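Local coordinates for cell division control protein Cdc48 (Mycobacterium smegmatis, PDB 5E7P), which probably binds and hydrolyses ATP as a Cdc48-like member of the AAA ATPase family, at residues V491-K494 and R495-E499. Sequence-based numbering, arbitrary orientation.
Sequences VETK and RALTE
Arg-495 lies alongside Glu-492, one turn further along the same helix, and the two form a salt bridge. CB of Arg-495 starts over the preceding turn, 3.2 Å from Val-491 O and slightly further from Glu-492 O. CG is anti to the backbone N (chi1 -158°). The chain then bends at chi2 and chi3, which lays the guanidinium along the helix surface between Glu-492 and Glu-499. NE lies 3.6 Å from Glu-492 OE2, which sits in the guanidinium plane at its edge. NH2 meets Glu-492 OE1 at the guanidinium edge; their hydrogen bond is weak because it is bent (128° at the hydrogen). The carboxylate and guanidinium planes are 56° apart, so the pair is not a flat two-pronged one. NH1 turns to the next turn and makes a weak, charged hydrogen bond to Glu-499 OE1, at 3.1 Å. The result is an i to i+3, i to i+4 salt-bridge network along the exposed side of helix 491-506, in the second AAA module. The helix backbone bonds i to i+4 include Ala-496 N to Glu-492 O and Leu-497 N to Thr-493 O. On the buried side, the Thr-493 and Leu-497 side chains lie side by side, CG2 of Thr-493 4.0 Å from CD1 of Leu-497, and both residues touch Val-535 of helix 534-539. Lys-494 O accepts two bonds, from Thr-498 N and Thr-498 OG1, which reach it from opposite faces of the carbonyl plane. NZ of the extended Lys-494 side chain hydrogen-bonds to the carbonyl oxygens of Leu-484 and Val-487, close to the ADP-binding Gly-488.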
ATOM      1  N   VAL A 491     -19.087  -3.787  16.193  1.00 44.24           N
ATOM      2  CA  VAL A 491     -20.211  -2.886  15.954  1.00 44.01           C
ATOM      3  C   VAL A 491     -20.100  -1.596  16.763  1.00 43.87           C
ATOM      4  O   VAL A 491     -20.141  -0.502  16.206  1.00 45.39           O
ATOM      5  CB  VAL A 491     -21.560  -3.568  16.282  1.00 44.38           C
ATOM      6  CG1 VAL A 491     -22.725  -2.606  16.055  1.00 42.54           C
ATOM      7  CG2 VAL A 491     -21.737  -4.833  15.450  1.00 45.30           C
ATOM      8  N   GLU A 492     -19.951  -1.730  18.078  1.00 43.39           N
ATOM      9  CA  GLU A 492     -19.873  -0.573  18.961  1.00 42.61           C
ATOM     10  C   GLU A 492     -18.600   0.240  18.733  1.00 40.11           C
ATOM     11  O   GLU A 492     -18.634   1.469  18.761  1.00 39.92           O
ATOM     12  CB  GLU A 492     -19.983  -1.004  20.427  1.00 45.87           C
ATOM     13  CG  GLU A 492     -19.667   0.096  21.437  1.00 49.72           C
ATOM     14  CD  GLU A 492     -20.529   1.341  21.264  1.00 53.25           C
ATOM     15  OE1 GLU A 492     -20.032   2.450  21.562  1.00 54.19           O
ATOM     16  OE2 GLU A 492     -21.699   1.217  20.837  1.00 53.95           O
ATOM     17  N   THR A 493     -17.484  -0.444  18.508  1.00 36.53           N
ATOM     18  CA  THR A 493     -16.222   0.243  18.256  1.00 34.36           C
ATOM     19  C   THR A 493     -16.266   0.990  16.922  1.00 33.59           C
ATOM     20  O   THR A 493     -15.866   2.151  16.844  1.00 33.37           O
ATOM     21  CB  THR A 493     -15.025  -0.723  18.272  1.00 34.89           C
ATOM     22  OG1 THR A 493     -14.919  -1.337  19.563  1.00 36.01           O
ATOM     23  CG2 THR A 493     -13.738   0.028  17.973  1.00 33.39           C
ATOM     24  N   LYS A 494     -16.755   0.320  15.880  1.00 33.04           N
ATOM     25  CA  LYS A 494     -16.936   0.953  14.575  1.00 32.44           C
ATOM     26  C   LYS A 494     -17.812   2.188  14.701  1.00 33.36           C
ATOM     27  O   LYS A 494     -17.511   3.235  14.133  1.00 32.97           O
ATOM     28  CB  LYS A 494     -17.584  -0.015  13.585  1.00 31.37           C
ATOM     29  CG  LYS A 494     -16.661  -1.087  13.038  1.00 32.07           C
ATOM     30  CD  LYS A 494     -17.451  -2.089  12.215  1.00 34.21           C
ATOM     31  CE  LYS A 494     -16.539  -3.079  11.520  1.00 36.65           C
ATOM     32  NZ  LYS A 494     -17.300  -4.026  10.657  1.00 39.06           N
ATOM     33  N   ARG A 495     -18.896   2.047  15.456  1.00 34.23           N
ATOM     34  CA  ARG A 495     -19.858   3.119  15.662  1.00 37.20           C
ATOM     35  C   ARG A 495     -19.179   4.316  16.318  1.00 34.98           C
ATOM     36  O   ARG A 495     -19.282   5.441  15.829  1.00 34.16           O
ATOM     37  CB  ARG A 495     -21.014   2.607  16.530  1.00 42.46           C
ATOM     38  CG  ARG A 495     -22.316   3.394  16.424  1.00 46.75           C
ATOM     39  CD  ARG A 495     -22.340   4.558  17.397  1.00 50.99           C
ATOM     40  NE  ARG A 495     -21.994   4.150  18.755  1.00 53.73           N
ATOM     41  CZ  ARG A 495     -21.649   4.993  19.725  1.00 54.86           C
ATOM     42  NH1 ARG A 495     -21.598   6.298  19.488  1.00 54.41           N
ATOM     43  NH2 ARG A 495     -21.349   4.532  20.932  1.00 55.37           N
ATOM     44  N   ALA A 496     -18.476   4.062  17.417  1.00 34.44           N
ATOM     45  CA  ALA A 496     -17.797   5.118  18.160  1.00 32.67           C
ATOM     46  C   ALA A 496     -16.729   5.811  17.319  1.00 30.66           C
ATOM     47  O   ALA A 496     -16.620   7.034  17.335  1.00 29.58           O
ATOM     48  CB  ALA A 496     -17.186   4.564  19.440  1.00 31.53           C
ATOM     49  N   LEU A 497     -15.944   5.026  16.588  1.00 29.86           N
ATOM     50  CA  LEU A 497     -14.869   5.576  15.767  1.00 27.29           C
ATOM     51  C   LEU A 497     -15.406   6.347  14.566  1.00 27.12           C
ATOM     52  O   LEU A 497     -14.872   7.397  14.208  1.00 27.03           O
ATOM     53  CB  LEU A 497     -13.912   4.471  15.308  1.00 26.23           C
ATOM     54  CG  LEU A 497     -13.046   3.836  16.398  1.00 27.70           C
ATOM     55  CD1 LEU A 497     -12.001   2.909  15.787  1.00 26.74           C
ATOM     56  CD2 LEU A 497     -12.387   4.906  17.255  1.00 28.14           C
ATOM     57  N   THR A 498     -16.455   5.816  13.942  1.00 26.64           N
ATOM     58  CA  THR A 498     -17.110   6.494  12.831  1.00 27.29           C
ATOM     59  C   THR A 498     -17.575   7.877  13.265  1.00 27.84           C
ATOM     60  O   THR A 498     -17.371   8.860  12.555  1.00 28.93           O
ATOM     61  CB  THR A 498     -18.322   5.693  12.307  1.00 29.69           C
ATOM     62  OG1 THR A 498     -17.871   4.476  11.703  1.00 30.93           O
ATOM     63  CG2 THR A 498     -19.083   6.494  11.271  1.00 31.01           C
ATOM     64  N   GLU A 499     -18.177   7.951  14.446  1.00 29.96           N
ATOM     65  CA  GLU A 499     -18.722   9.210  14.943  1.00 34.19           C
ATOM     66  C   GLU A 499     -17.642  10.155  15.463  1.00 35.66           C
ATOM     67  O   GLU A 499     -17.764  11.374  15.337  1.00 38.25           O
ATOM     68  CB  GLU A 499     -19.779   8.949  16.019  1.00 37.00           C
ATOM     69  CG  GLU A 499     -20.956   8.120  15.517  1.00 40.74           C
ATOM     70  CD  GLU A 499     -22.104   8.041  16.509  1.00 43.50           C
ATOM     71  OE1 GLU A 499     -22.021   8.685  17.577  1.00 45.55           O
ATOM     72  OE2 GLU A 499     -23.091   7.333  16.213  1.00 42.54           O
TER